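Local atomic coordinates of secreted hemophore CSA2 (Candida albicans, PDB entry 4Y7S), a protein that binds heme as a secreted hemophore and exchanges it with related CFEM proteins, probably in a cross-cell-wall relay, to use iron from human hemoglobin during hyphal growth. Residues 8-13 and 19-24. Sequence-based numbering, arbitrary orientation.
Sequences PVPKTA and ADRIYD. With HEB (heme b/c), chain D.
Arg21 reaches from the short helix 19-22 to Val9 and Pro10 of the loop that borders the heme, a surface contact in the helical-basket fold of the CFEM domain. Its CB does not point at the loop; a bend at chi2 (-62°) brings the end of the chain across. Val9 CG2 lies 3.1 Å from Arg21 NH2, at the edge of the guanidinium and near its plane, and the two side chains cross at about a right angle. The Pro10 and Arg21 side chains approach each other from opposite directions, with Pro10 CD 3.4 Å from Arg21 NH2. No direct hydrogen bond joins the two segments. Instead a water lies 3.0 Å from Pro10 O, to which it can donate, although other acceptors compete for its protons. The same water accepts from Arg21 NH2 at 2.5 Å, shorter than usual, so the strength of this arm is doubtful.

Val9 has a branch for each neighbour: CG2, anti to the backbone N, faces Arg21, whereas CG1 turns to the heme methyl CMA, 4.0 Å away. Trp46 and Thr48, flanking the axial iron ligand Asp47, also touch this valine. Beyond it, Lys11 points away from the helix, and its extended chain delivers NZ to propionate oxygen O2A in a weak hydrogen bond of 2.8 Å.

At the other end of the contact, the Asp20 carboxylate takes backbone N-H groups from the residues just before the helix, OD2 from Ser14 and OD1 from Ile15. With the carboxylate so held, Asp20 OD2 lies 3.3 Å from Ala13 CB.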
ATOM      1  N   PRO A   8      11.904  -2.040  22.325  1.00 32.70           N
ATOM      2  CA  PRO A   8      11.139  -3.285  22.400  1.00 32.44           C
ATOM      3  C   PRO A   8       9.639  -3.044  22.587  1.00 32.96           C
ATOM      4  O   PRO A   8       9.188  -1.979  23.049  1.00 30.80           O
ATOM      5  CB  PRO A   8      11.769  -4.020  23.598  1.00 38.36           C
ATOM      6  CG  PRO A   8      12.419  -2.958  24.417  1.00 39.93           C
ATOM      7  CD  PRO A   8      12.854  -1.894  23.440  1.00 35.12           C
ATOM      8  N   VAL A   9       8.869  -4.021  22.122  1.00 29.30           N
ATOM      9  CA  VAL A   9       7.412  -4.010  22.209  1.00 27.01           C
ATOM     10  C   VAL A   9       6.935  -5.361  22.804  1.00 31.95           C
ATOM     11  O   VAL A   9       7.590  -6.379  22.591  1.00 29.35           O
ATOM     12  CB  VAL A   9       6.813  -3.768  20.804  1.00 37.40           C
ATOM     13  CG1 VAL A   9       7.234  -4.877  19.832  1.00 43.52           C
ATOM     14  CG2 VAL A   9       5.328  -3.652  20.858  1.00 42.21           C
ATOM     15  N   PRO A  10       5.812  -5.378  23.554  1.00 27.17           N
ATOM     16  CA  PRO A  10       5.270  -6.659  24.023  1.00 33.78           C
ATOM     17  C   PRO A  10       4.916  -7.540  22.829  1.00 38.12           C
ATOM     18  O   PRO A  10       4.335  -7.029  21.883  1.00 27.72           O
ATOM     19  CB  PRO A  10       4.012  -6.257  24.801  1.00 30.44           C
ATOM     20  CG  PRO A  10       4.194  -4.834  25.137  1.00 28.75           C
ATOM     21  CD  PRO A  10       4.989  -4.245  24.021  1.00 24.42           C
ATOM     22  N   LYS A  11       5.248  -8.824  22.849  1.00 28.96           N
ATOM     23  CA  LYS A  11       4.962  -9.677  21.687  1.00 29.32           C
ATOM     24  C   LYS A  11       3.602 -10.389  21.792  1.00 28.61           C
ATOM     25  O   LYS A  11       3.434 -11.517  21.319  1.00 29.82           O
ATOM     26  CB  LYS A  11       6.094 -10.675  21.494  1.00 32.27           C
ATOM     27  CG  LYS A  11       7.372 -10.006  21.024  1.00 33.89           C
ATOM     28  CD  LYS A  11       8.559 -10.930  21.145  1.00 37.03           C
ATOM     29  CE  LYS A  11       9.805 -10.279  20.584  1.00 46.13           C
ATOM     30  NZ  LYS A  11      10.974 -11.200  20.639  1.00 46.50           N
ATOM     31  N   THR A  12       2.658  -9.720  22.449  1.00 29.87           N
ATOM     32  CA  THR A  12       1.274 -10.167  22.554  1.00 27.92           C
ATOM     33  C   THR A  12       0.378  -8.937  22.615  1.00 30.26           C
ATOM     34  O   THR A  12       0.852  -7.830  22.905  1.00 26.77           O
ATOM     35  CB  THR A  12       1.083 -11.088  23.817  1.00 28.13           C
ATOM     36  OG1 THR A  12      -0.048 -11.956  23.666  1.00 29.03           O
ATOM     37  CG2 THR A  12       0.946 -10.283  25.076  1.00 27.96           C
ATOM     38  N   ALA A  13      -0.910  -9.100  22.346  1.00 28.21           N
ATOM     39  CA  ALA A  13      -1.823  -7.964  22.442  1.00 22.99           C
ATOM     40  C   ALA A  13      -3.265  -8.382  22.729  1.00 25.92           C
ATOM     41  O   ALA A  13      -3.649  -9.501  22.442  1.00 29.51           O
ATOM     42  CB  ALA A  13      -1.762  -7.141  21.168  1.00 22.49           C
ATOM     43  N   ALA A  19      -3.731  -0.589  18.476  1.00 18.30           N
ATOM     44  CA  ALA A  19      -4.869  -0.337  19.349  1.00 16.48           C
ATOM     45  C   ALA A  19      -4.528  -0.359  20.837  1.00 19.31           C
ATOM     46  O   ALA A  19      -4.993   0.503  21.579  1.00 19.44           O
ATOM     47  CB  ALA A  19      -5.963  -1.350  19.064  1.00 23.80           C
ATOM     48  N   ASP A  20      -3.735  -1.340  21.275  1.00 17.26           N
ATOM     49  CA  ASP A  20      -3.456  -1.508  22.687  1.00 19.62           C
ATOM     50  C   ASP A  20      -2.784  -0.254  23.251  1.00 22.30           C
ATOM     51  O   ASP A  20      -2.906   0.043  24.421  1.00 23.27           O
ATOM     52  CB  ASP A  20      -2.554  -2.739  22.940  1.00 25.67           C
ATOM     53  CG  ASP A  20      -3.324  -4.069  22.888  1.00 25.28           C
ATOM     54  OD1 ASP A  20      -4.413  -4.115  22.272  1.00 21.48           O
ATOM     55  OD2 ASP A  20      -2.846  -5.071  23.484  1.00 29.82           O
ATOM     56  N   ARG A  21      -2.049   0.474  22.424  1.00 18.58           N
ATOM     57  CA  ARG A  21      -1.329   1.636  22.926  1.00 19.12           C
ATOM     58  C   ARG A  21      -2.237   2.814  23.251  1.00 20.57           C
ATOM     59  O   ARG A  21      -1.911   3.620  24.116  1.00 19.44           O
ATOM     60  CB  ARG A  21      -0.287   2.095  21.909  1.00 21.42           C
ATOM     61  CG  ARG A  21       0.763   1.065  21.580  1.00 18.82           C
ATOM     62  CD  ARG A  21       1.626   0.639  22.803  1.00 22.01           C
ATOM     63  NE  ARG A  21       2.297  -0.559  22.360  1.00 43.71           N
ATOM     64  CZ  ARG A  21       1.932  -1.791  22.666  1.00 36.45           C
ATOM     65  NH1 ARG A  21       0.964  -2.027  23.536  1.00 30.74           N
ATOM     66  NH2 ARG A  21       2.600  -2.794  22.135  1.00 45.45           N
ATOM     67  N   ILE A  22      -3.380   2.905  22.580  1.00 19.62           N
ATOM     68  CA  ILE A  22      -4.195   4.120  22.651  1.00 23.44           C
ATOM     69  C   ILE A  22      -5.684   3.902  22.941  1.00 21.32           C
ATOM     70  O   ILE A  22      -6.449   4.873  23.031  1.00 21.04           O
ATOM     71  CB  ILE A  22      -4.048   4.916  21.318  1.00 19.77           C
ATOM     72  CG1 ILE A  22      -4.556   4.102  20.140  1.00 17.22           C
ATOM     73  CG2 ILE A  22      -2.584   5.285  21.067  1.00 21.96           C
ATOM     74  CD1 ILE A  22      -4.507   4.861  18.778  1.00 26.67           C
ATOM     75  N   TYR A  23      -6.090   2.647  23.108  1.00 18.97           N
ATOM     76  CA  TYR A  23      -7.502   2.310  23.139  1.00 25.24           C
ATOM     77  C   TYR A  23      -8.227   3.059  24.242  1.00 20.97           C
ATOM     78  O   TYR A  23      -9.348   3.532  24.043  1.00 21.86           O
ATOM     79  CB  TYR A  23      -7.711   0.796  23.318  1.00 23.19           C
ATOM     80  CG  TYR A  23      -9.160   0.392  23.125  1.00 20.20           C
ATOM     81  CD1 TYR A  23      -9.704   0.308  21.853  1.00 22.77           C
ATOM     82  CD2 TYR A  23      -9.985   0.115  24.214  1.00 22.18           C
ATOM     83  CE1 TYR A  23     -11.025  -0.049  21.661  1.00 24.37           C
ATOM     84  CE2 TYR A  23     -11.310  -0.246  24.036  1.00 26.07           C
ATOM     85  CZ  TYR A  23     -11.823  -0.327  22.754  1.00 26.23           C
ATOM     86  OH  TYR A  23     -13.139  -0.679  22.559  1.00 30.73           O
ATOM     87  N   ASP A  24      -7.623   3.161  25.398  1.00 23.49           N
ATOM     88  CA  ASP A  24      -8.233   3.828  26.524  1.00 25.70           C
ATOM     89  C   ASP A  24      -8.199   5.349  26.464  1.00 25.00           C
ATOM     90  O   ASP A  24      -8.854   5.976  27.204  1.00 25.33           O
ATOM     91  CB  ASP A  24      -7.590   3.369  27.806  1.00 36.19           C
ATOM     92  CG  ASP A  24      -7.890   1.957  28.109  1.00 42.81           C
ATOM     93  OD1 ASP A  24      -8.942   1.458  27.723  1.00 44.52           O
ATOM     94  OD2 ASP A  24      -7.063   1.342  28.731  1.00 50.53           O
TER
HETATM   95 FE   HEB D 201       8.289  -5.308  12.864  1.00 22.85          FE
HETATM   96  CHA HEB D 201       9.456  -7.855  14.857  1.00 23.61           C
HETATM   97  CHB HEB D 201       9.389  -3.030  15.213  1.00 19.13           C
HETATM   98  CHC HEB D 201       7.967  -2.734  10.587  1.00 24.94           C
HETATM   99  CHD HEB D 201       7.721  -7.484  10.302  1.00 25.82           C
HETATM  100  NA  HEB D 201       9.278  -5.420  14.704  1.00 17.24           N
HETATM  101  C1A HEB D 201       9.607  -6.581  15.355  1.00 21.24           C
HETATM  102  C2A HEB D 201      10.161  -6.234  16.641  1.00 26.23           C
HETATM  103  C3A HEB D 201      10.148  -4.900  16.743  1.00 18.69           C
HETATM  104  C4A HEB D 201       9.590  -4.360  15.519  1.00 20.36           C
HETATM  105  CMA HEB D 201      10.631  -4.029  17.928  1.00 21.83           C
HETATM  106  CAA HEB D 201      10.678  -7.257  17.688  1.00 37.68           C
HETATM  107  CBA HEB D 201      12.205  -7.253  17.659  1.00 47.48           C
HETATM  108  CGA HEB D 201      12.771  -8.133  18.750  1.00 42.94           C
HETATM  109  O1A HEB D 201      13.889  -7.840  19.247  1.00 59.88           O
HETATM  110  O2A HEB D 201      12.118  -9.129  19.125  1.00 33.07           O
HETATM  111  NB  HEB D 201       8.664  -3.337  12.886  1.00 16.82           N
HETATM  112  C1B HEB D 201       9.018  -2.553  13.971  1.00 21.03           C
HETATM  113  C2B HEB D 201       8.929  -1.158  13.579  1.00 21.81           C
HETATM  114  C3B HEB D 201       8.528  -1.121  12.307  1.00 19.30           C
HETATM  115  C4B HEB D 201       8.359  -2.458  11.863  1.00 20.46           C
HETATM  116  CMB HEB D 201       9.221   0.053  14.483  1.00 14.91           C
HETATM  117  CAB HEB D 201       8.262   0.064  11.360  1.00 18.67           C
HETATM  118  CBB HEB D 201       8.778   1.267  11.569  1.00 32.90           C
HETATM  119  NC  HEB D 201       7.963  -5.122  10.826  1.00 24.71           N
HETATM  120  C1C HEB D 201       7.762  -3.979  10.104  1.00 14.03           C
HETATM  121  C2C HEB D 201       7.295  -4.298   8.766  1.00 24.27           C
HETATM  122  C3C HEB D 201       7.218  -5.629   8.708  1.00 21.05           C
HETATM  123  C4C HEB D 201       7.642  -6.159   9.991  1.00 22.20           C
HETATM  124  CMC HEB D 201       6.954  -3.225   7.697  1.00 25.67           C
HETATM  125  CAC HEB D 201       6.796  -6.550   7.549  1.00 30.72           C
HETATM  126  CBC HEB D 201       6.634  -6.081   6.316  1.00 38.11           C
HETATM  127  ND  HEB D 201       8.593  -7.334  12.602  1.00 23.25           N
HETATM  128  C1D HEB D 201       8.189  -8.030  11.473  1.00 28.79           C
HETATM  129  C2D HEB D 201       8.289  -9.444  11.727  1.00 35.06           C
HETATM  130  C3D HEB D 201       8.842  -9.557  13.142  1.00 31.85           C
HETATM  131  C4D HEB D 201       8.990  -8.204  13.608  1.00 32.98           C
HETATM  132  CMD HEB D 201       7.936 -10.585  10.753  1.00 40.63           C
HETATM  133  CAD HEB D 201       9.118 -10.846  13.937  1.00 36.28           C
HETATM  134  CBD HEB D 201      10.531 -11.371  13.746  1.00 44.13           C
HETATM  135  CGD HEB D 201      10.579 -12.779  14.291  1.00 68.86           C
HETATM  136  O1D HEB D 201       9.565 -13.250  14.894  1.00 61.66           O
HETATM  137  O2D HEB D 201      11.641 -13.438  14.113  1.00 85.82           O
HETATM  138  O   HOH W   1       2.081  -5.118  21.315  1.00 18.29           O